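PDB 3DBO: uncharacterized protein from Mycobacterium tuberculosis, which is the probable toxin of a type II toxin-antitoxin pair, a magnesium-dependent PIN-family ribonuclease with limited activity on RNA, seen in complex with its antitoxin. Local coordinates for residues T50-L55 with L87-D92; L116-V121 with D134-L139. All blocks are in the same frame, centred on the assembly; numbering follows the deposited sequence.

Contact 1 (T50-L55 with L87-D92). With NA (sodium ion), chain C.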
ATOM      1  N   THR B  50       3.891   3.737   5.382  1.00 11.26           N
ATOM      2  CA  THR B  50       2.852   3.498   4.397  1.00 10.76           C
ATOM      3  C   THR B  50       2.394   4.870   3.870  1.00 10.04           C
ATOM      4  O   THR B  50       3.093   5.885   4.080  1.00 10.01           O
ATOM      5  CB  THR B  50       1.714   2.613   4.963  1.00 10.45           C
ATOM      6  OG1 THR B  50       0.831   2.219   3.909  1.00 10.93           O
ATOM      7  CG2 THR B  50       0.931   3.325   6.112  1.00 10.42           C
ATOM      8  N   THR B  51       1.258   4.902   3.173  1.00 10.02           N
ATOM      9  CA  THR B  51       0.786   6.181   2.666  1.00 10.01           C
ATOM     10  C   THR B  51      -0.633   6.441   3.147  1.00  9.64           C
ATOM     11  O   THR B  51      -1.307   5.561   3.700  1.00 10.88           O
ATOM     12  CB  THR B  51       0.789   6.247   1.100  1.00  9.43           C
ATOM     13  OG1 THR B  51      -0.306   5.466   0.604  1.00  8.72           O
ATOM     14  CG2 THR B  51       2.131   5.729   0.477  1.00  9.00           C
ATOM     15  N   VAL B  52      -1.099   7.657   2.883  1.00  9.58           N
ATOM     16  CA  VAL B  52      -2.463   8.052   3.223  1.00  8.99           C
ATOM     17  C   VAL B  52      -3.500   7.250   2.459  1.00  8.65           C
ATOM     18  O   VAL B  52      -4.640   7.119   2.923  1.00  8.45           O
ATOM     19  CB  VAL B  52      -2.674   9.582   2.959  1.00  8.78           C
ATOM     20  CG1 VAL B  52      -1.928  10.389   4.032  1.00  9.75           C
ATOM     21  CG2 VAL B  52      -2.221   9.983   1.541  1.00  9.46           C
ATOM     22  N   VAL B  53      -3.119   6.724   1.292  1.00  6.87           N
ATOM     23  CA  VAL B  53      -4.058   5.921   0.492  1.00  7.60           C
ATOM     24  C   VAL B  53      -4.414   4.654   1.279  1.00  7.51           C
ATOM     25  O   VAL B  53      -5.577   4.242   1.309  1.00  7.52           O
ATOM     26  CB  VAL B  53      -3.468   5.566  -0.897  1.00  7.75           C
ATOM     27  CG1 VAL B  53      -4.381   4.648  -1.659  1.00  9.62           C
ATOM     28  CG2 VAL B  53      -3.183   6.901  -1.691  1.00  8.47           C
ATOM     29  N   THR B  54      -3.400   4.017   1.867  1.00  7.04           N
ATOM     30  CA  THR B  54      -3.633   2.809   2.671  1.00  8.55           C
ATOM     31  C   THR B  54      -4.396   3.151   3.941  1.00  7.70           C
ATOM     32  O   THR B  54      -5.294   2.397   4.326  1.00  9.08           O
ATOM     33  CB  THR B  54      -2.323   2.071   2.989  1.00  7.11           C
ATOM     34  OG1 THR B  54      -1.793   1.545   1.766  1.00  9.04           O
ATOM     35  CG2 THR B  54      -2.554   0.908   3.992  1.00 10.86           C
ATOM     36  N   LEU B  55      -4.077   4.275   4.579  1.00  8.66           N
ATOM     37  CA  LEU B  55      -4.875   4.739   5.745  1.00  8.25           C
ATOM     38  C   LEU B  55      -6.369   4.798   5.349  1.00  8.62           C
ATOM     39  O   LEU B  55      -7.238   4.278   6.048  1.00  9.00           O
ATOM     40  CB  LEU B  55      -4.373   6.111   6.255  1.00  8.83           C
ATOM     41  CG  LEU B  55      -5.114   6.698   7.462  1.00 10.39           C
ATOM     42  CD1 LEU B  55      -5.150   5.746   8.633  1.00 13.88           C
ATOM     43  CD2 LEU B  55      -4.557   8.093   7.890  1.00 10.89           C
ATOM     44  N   LEU B  87       2.723   8.608   4.644  1.00 12.07           N
ATOM     45  CA  LEU B  87       3.285   9.601   3.737  1.00 10.88           C
ATOM     46  C   LEU B  87       2.137  10.241   2.965  1.00 10.18           C
ATOM     47  O   LEU B  87       1.252   9.537   2.500  1.00  9.63           O
ATOM     48  CB  LEU B  87       4.255   8.933   2.750  1.00 10.83           C
ATOM     49  CG  LEU B  87       5.495   8.264   3.379  1.00 11.71           C
ATOM     50  CD1 LEU B  87       6.227   7.483   2.305  1.00 12.88           C
ATOM     51  CD2 LEU B  87       6.392   9.330   4.014  1.00 13.04           C
ATOM     52  N   PRO B  88       2.138  11.579   2.855  1.00 10.81           N
ATOM     53  CA  PRO B  88       1.020  12.240   2.157  1.00 10.59           C
ATOM     54  C   PRO B  88       1.157  12.231   0.639  1.00 10.50           C
ATOM     55  O   PRO B  88       2.225  11.972   0.109  1.00 10.86           O
ATOM     56  CB  PRO B  88       1.122  13.674   2.659  1.00 11.04           C
ATOM     57  CG  PRO B  88       2.616  13.886   2.830  1.00 10.86           C
ATOM     58  CD  PRO B  88       3.131  12.554   3.351  1.00 11.27           C
ATOM     59  N   VAL B  89       0.072  12.546  -0.068  1.00  9.68           N
ATOM     60  CA  VAL B  89       0.206  12.908  -1.467  1.00 10.00           C
ATOM     61  C   VAL B  89       0.519  14.414  -1.459  1.00 10.31           C
ATOM     62  O   VAL B  89      -0.367  15.236  -1.178  1.00 10.56           O
ATOM     63  CB  VAL B  89      -1.081  12.622  -2.305  1.00  9.21           C
ATOM     64  CG1 VAL B  89      -0.838  13.004  -3.749  1.00  9.45           C
ATOM     65  CG2 VAL B  89      -1.511  11.130  -2.237  1.00 10.87           C
ATOM     66  N   ASP B  90       1.763  14.762  -1.732  1.00  9.88           N
ATOM     67  CA  ASP B  90       2.199  16.166  -1.777  1.00 11.34           C
ATOM     68  C   ASP B  90       2.483  16.569  -3.227  1.00 10.87           C
ATOM     69  O   ASP B  90       2.149  15.821  -4.132  1.00  9.86           O
ATOM     70  CB  ASP B  90       3.425  16.408  -0.894  1.00 12.35           C
ATOM     71  CG  ASP B  90       4.604  15.482  -1.221  1.00 13.83           C
ATOM     72  OD1 ASP B  90       4.612  14.760  -2.259  1.00 10.78           O
ATOM     73  OD2 ASP B  90       5.532  15.463  -0.383  1.00 15.01           O
ATOM     74  N   ASP B  91       3.084  17.750  -3.448  1.00 10.81           N
ATOM     75  CA  ASP B  91       3.330  18.228  -4.806  1.00 11.77           C
ATOM     76  C   ASP B  91       4.218  17.270  -5.609  1.00 10.85           C
ATOM     77  O   ASP B  91       3.956  17.007  -6.787  1.00 10.85           O
ATOM     78  CB  ASP B  91       3.957  19.640  -4.802  1.00 11.91           C
ATOM     79  CG  ASP B  91       3.035  20.691  -4.191  1.00 17.75           C
ATOM     80  OD1 ASP B  91       1.854  20.385  -3.906  1.00 20.08           O
ATOM     81  OD2 ASP B  91       3.493  21.837  -3.991  1.00 22.80           O
ATOM     82  N   ASP B  92       5.269  16.760  -4.976  1.00 11.32           N
ATOM     83  CA  ASP B  92       6.201  15.881  -5.676  1.00 11.41           C
ATOM     84  C   ASP B  92       5.527  14.583  -6.096  1.00  9.57           C
ATOM     85  O   ASP B  92       5.827  14.045  -7.161  1.00  9.22           O
ATOM     86  CB  ASP B  92       7.440  15.588  -4.816  1.00 12.65           C
ATOM     87  CG  ASP B  92       8.436  16.743  -4.820  1.00 18.26           C
ATOM     88  OD1 ASP B  92       8.323  17.655  -5.669  1.00 22.51           O
ATOM     89  OD2 ASP B  92       9.338  16.725  -3.967  1.00 25.92           O
TER
HETATM   90 NA    NA C 301       0.245   2.845   0.818  1.00 19.82          NA

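Contact 2 (L116-V121 with D134-L139)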
ATOM      1  N   LEU B 116      -1.802   3.653  -8.237  1.00 10.27           N
ATOM      2  CA  LEU B 116      -0.911   4.618  -8.917  1.00  9.09           C
ATOM      3  C   LEU B 116      -0.498   5.764  -7.993  1.00  8.17           C
ATOM      4  O   LEU B 116       0.666   6.188  -8.007  1.00  8.73           O
ATOM      5  CB  LEU B 116      -1.540   5.156 -10.210  1.00  8.69           C
ATOM      6  CG  LEU B 116      -0.583   5.941 -11.130  1.00  7.90           C
ATOM      7  CD1 LEU B 116       0.654   5.090 -11.582  1.00  7.59           C
ATOM      8  CD2 LEU B 116      -1.404   6.439 -12.341  1.00 10.94           C
ATOM      9  N   TRP B 117      -1.438   6.257  -7.179  1.00  8.08           N
ATOM     10  CA  TRP B 117      -1.113   7.231  -6.124  1.00  8.02           C
ATOM     11  C   TRP B 117      -0.063   6.696  -5.138  1.00  8.54           C
ATOM     12  O   TRP B 117       0.873   7.389  -4.785  1.00  7.55           O
ATOM     13  CB  TRP B 117      -2.388   7.705  -5.384  1.00  7.07           C
ATOM     14  CG  TRP B 117      -3.239   8.671  -6.203  1.00  8.76           C
ATOM     15  CD1 TRP B 117      -4.503   8.475  -6.685  1.00  9.77           C
ATOM     16  CD2 TRP B 117      -2.861   9.994  -6.585  1.00  8.47           C
ATOM     17  NE1 TRP B 117      -4.943   9.624  -7.362  1.00  8.88           N
ATOM     18  CE2 TRP B 117      -3.939  10.555  -7.319  1.00  7.94           C
ATOM     19  CE3 TRP B 117      -1.696  10.755  -6.396  1.00  9.22           C
ATOM     20  CZ2 TRP B 117      -3.887  11.858  -7.863  1.00  9.94           C
ATOM     21  CZ3 TRP B 117      -1.644  12.062  -6.947  1.00 11.85           C
ATOM     22  CH2 TRP B 117      -2.745  12.591  -7.650  1.00  9.04           C
ATOM     23  N   ILE B 118      -0.216   5.452  -4.707  1.00  8.76           N
ATOM     24  CA  ILE B 118       0.789   4.828  -3.847  1.00  8.24           C
ATOM     25  C   ILE B 118       2.169   4.804  -4.513  1.00  8.05           C
ATOM     26  O   ILE B 118       3.153   5.253  -3.911  1.00  7.99           O
ATOM     27  CB  ILE B 118       0.354   3.425  -3.401  1.00  8.07           C
ATOM     28  CG1 ILE B 118      -0.861   3.543  -2.461  1.00  6.58           C
ATOM     29  CG2 ILE B 118       1.504   2.721  -2.636  1.00  8.95           C
ATOM     30  CD1 ILE B 118      -1.574   2.179  -2.234  1.00 11.06           C
ATOM     31  N   ALA B 119       2.220   4.309  -5.752  1.00  8.37           N
ATOM     32  CA  ALA B 119       3.460   4.233  -6.519  1.00  9.45           C
ATOM     33  C   ALA B 119       4.050   5.628  -6.734  1.00  9.17           C
ATOM     34  O   ALA B 119       5.266   5.806  -6.632  1.00  9.82           O
ATOM     35  CB  ALA B 119       3.212   3.558  -7.852  1.00  9.06           C
ATOM     36  N   ALA B 120       3.185   6.623  -6.988  1.00  9.18           N
ATOM     37  CA  ALA B 120       3.654   8.008  -7.158  1.00  8.82           C
ATOM     38  C   ALA B 120       4.317   8.545  -5.894  1.00  9.14           C
ATOM     39  O   ALA B 120       5.378   9.173  -5.947  1.00  8.87           O
ATOM     40  CB  ALA B 120       2.491   8.933  -7.632  1.00  8.80           C
ATOM     41  N   VAL B 121       3.693   8.307  -4.749  1.00  9.03           N
ATOM     42  CA  VAL B 121       4.263   8.725  -3.479  1.00  9.40           C
ATOM     43  C   VAL B 121       5.641   8.068  -3.247  1.00  9.24           C
ATOM     44  O   VAL B 121       6.642   8.760  -2.958  1.00  9.44           O
ATOM     45  CB  VAL B 121       3.281   8.405  -2.301  1.00  9.22           C
ATOM     46  CG1 VAL B 121       3.979   8.520  -0.916  1.00 10.03           C
ATOM     47  CG2 VAL B 121       2.037   9.340  -2.378  1.00  7.93           C
ATOM     48  N   ASP B 134      -0.484  -8.152  -7.219  1.00 27.43           N
ATOM     49  CA  ASP B 134       0.146  -8.090  -8.552  1.00 28.70           C
ATOM     50  C   ASP B 134      -0.095  -6.835  -9.395  1.00 28.71           C
ATOM     51  O   ASP B 134       0.141  -6.851 -10.606  1.00 28.39           O
ATOM     52  CB  ASP B 134      -0.187  -9.356  -9.377  1.00 29.54           C
ATOM     53  CG  ASP B 134      -1.663  -9.452  -9.790  1.00 32.21           C
ATOM     54  OD1 ASP B 134      -2.495  -8.578  -9.418  1.00 35.24           O
ATOM     55  OD2 ASP B 134      -1.994 -10.432 -10.506  1.00 35.85           O
ATOM     56  N   ASP B 135      -0.543  -5.749  -8.768  1.00 28.81           N
ATOM     57  CA  ASP B 135      -1.011  -4.582  -9.515  1.00 29.07           C
ATOM     58  C   ASP B 135       0.089  -3.661 -10.031  1.00 29.03           C
ATOM     59  O   ASP B 135      -0.098  -2.950 -11.019  1.00 30.38           O
ATOM     60  CB  ASP B 135      -1.997  -3.757  -8.681  1.00 29.03           C
ATOM     61  CG  ASP B 135      -2.776  -2.733  -9.524  1.00 29.75           C
ATOM     62  OD1 ASP B 135      -2.967  -2.946 -10.746  1.00 32.04           O
ATOM     63  OD2 ASP B 135      -3.222  -1.715  -8.958  1.00 25.72           O
ATOM     64  N   PHE B 136       1.215  -3.641  -9.350  1.00 27.96           N
ATOM     65  CA  PHE B 136       2.224  -2.624  -9.633  1.00 27.37           C
ATOM     66  C   PHE B 136       3.138  -3.068 -10.761  1.00 27.23           C
ATOM     67  O   PHE B 136       3.954  -2.295 -11.258  1.00 27.73           O
ATOM     68  CB  PHE B 136       3.011  -2.341  -8.371  1.00 26.27           C
ATOM     69  CG  PHE B 136       2.215  -1.651  -7.306  1.00 25.42           C
ATOM     70  CD1 PHE B 136       2.165  -0.262  -7.258  1.00 23.44           C
ATOM     71  CD2 PHE B 136       1.504  -2.379  -6.359  1.00 21.62           C
ATOM     72  CE1 PHE B 136       1.440   0.381  -6.273  1.00 22.88           C
ATOM     73  CE2 PHE B 136       0.755  -1.734  -5.380  1.00 23.61           C
ATOM     74  CZ  PHE B 136       0.736  -0.347  -5.326  1.00 21.59           C
ATOM     75  N   ALA B 137       2.968  -4.327 -11.169  1.00 27.72           N
ATOM     76  CA  ALA B 137       3.745  -4.963 -12.237  1.00 27.05           C
ATOM     77  C   ALA B 137       3.816  -4.157 -13.509  1.00 25.87           C
ATOM     78  O   ALA B 137       4.867  -4.095 -14.147  1.00 25.89           O
ATOM     79  CB  ALA B 137       3.182  -6.347 -12.539  1.00 28.26           C
ATOM     80  N   ALA B 138       2.711  -3.513 -13.876  1.00 24.00           N
ATOM     81  CA  ALA B 138       2.660  -2.729 -15.099  1.00 21.30           C
ATOM     82  C   ALA B 138       3.663  -1.568 -15.157  1.00 19.58           C
ATOM     83  O   ALA B 138       3.937  -1.043 -16.222  1.00 19.95           O
ATOM     84  CB  ALA B 138       1.259  -2.191 -15.303  1.00 22.67           C
ATOM     85  N   LEU B 139       4.169  -1.157 -14.008  1.00 17.27           N
ATOM     86  CA  LEU B 139       5.077  -0.015 -13.900  1.00 15.89           C
ATOM     87  C   LEU B 139       6.569  -0.380 -13.894  1.00 14.88           C
ATOM     88  O   LEU B 139       7.430   0.506 -13.839  1.00 13.97           O
ATOM     89  CB  LEU B 139       4.747   0.758 -12.626  1.00 15.12           C
ATOM     90  CG  LEU B 139       3.434   1.544 -12.644  1.00 16.34           C
ATOM     91  CD1 LEU B 139       3.058   1.971 -11.241  1.00 13.70           C
ATOM     92  CD2 LEU B 139       3.629   2.762 -13.524  1.00 13.51           C
TER

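Contact 1 (T50-L55 with L87-D92)
The first torsion of T51 (74°) sets OG1 between its backbone N and carbonyl carbon, and that of T54 (-67°) puts OG1 anti to the carbonyl carbon, so both hydroxyls turn to one sodium ion. T51 OG1 lies 2.7 Å from NA and T54 OG1 2.6 Å; L25 O is the third protein ligand. T51 OG1 caps the helix starting at V52, accepting a weak bond from V53 N. The backbones meet in one parallel bridge. L87 N gives T50 O a nearly straight bond of 2.8 Å (172°), in the carbonyl plane on a lone pair. L87 O receives V52 N at 3.0 Å, more bent, the donor above the carbonyl plane. The same oxygen takes a CA-H...O contact from T51 CA. Beyond the single T51-L87 bridge V52, its CB directed at the other segment, sets CG2 against V89 CG2, tip to tip at 4.0 Å, and CG1 over P88 CA. T50 OG1, anti to its own N, is hydrogen-bonded to L25 O. T51 and L87 send their side chains to the same face of the sheet, where both touch V24. This is the outer edge of a parallel PIN-domain sheet, where strand 47-51 passes into helix 52-64.

Contact 2 (L116-V121 with D134-L139)
In this PIN domain, the loop after strand 129-131 packs on helix 113-124 through apolar side chains, and the 134-139 loop presents two bumps, F136 and L139, to the helix. Between them sits A119, whose small CB, directed at the loop, fits the notch where the ring of F136 and the branched tip of L139 come together. A119 CB lies in the plane of the F136 ring, at its edge, 4.0 Å from F136 CE1. The ring turns its rim to A119; its first torsion (-69°) holds CG anti to the carbonyl carbon. On one flank I118 sends CG2, anti to its own N, to F136 CZ at the ring's tip, an oblique approach at 4.2 Å, the side chains crossing at about a right angle. On the other flank L116 starts away from the loop, but its first torsion (-168°) and second (59°) bring CD1 back to L139, again crossing at about a right angle. L116 packs on W97 and L100 of helix 91-107, and I147 of the edge strand lies against F136. All five touching residues are buried. The F136 side chain comes within about 3 Å of that of D26 and about 4 Å of that of D115, both predicted magnesium ligands, so this apolar wedge borders the probable active site. L139 CD1 touches A119 CB at 3.7 Å and L116 CD1 at 4.0 Å.

How the contacts relate
Contact 1 closes before contact 2 opens along the chain, and their centres lie about 13 Å apart within one PIN domain. Helix 113-124 joins them: 134-139 packs against it in contact 2, while W117, V121 and again I118 touch contact 1. There V89 CG1 meets W117 CZ3 at 3.4 Å, T51 CG2 meets V121 CG1 at 3.6 Å, and V53 CB meets I118 CG1 at 3.7 Å. Contact 1 belongs to the 86-87 edge of the parallel sheet, whereas 134-139 leads from strand 129-131 toward 147-149, the other edge. The predicted magnesium ligand D26 lies near both, its side chain about 6 Å from that of T50 and touching F136, so both border the probable metal site.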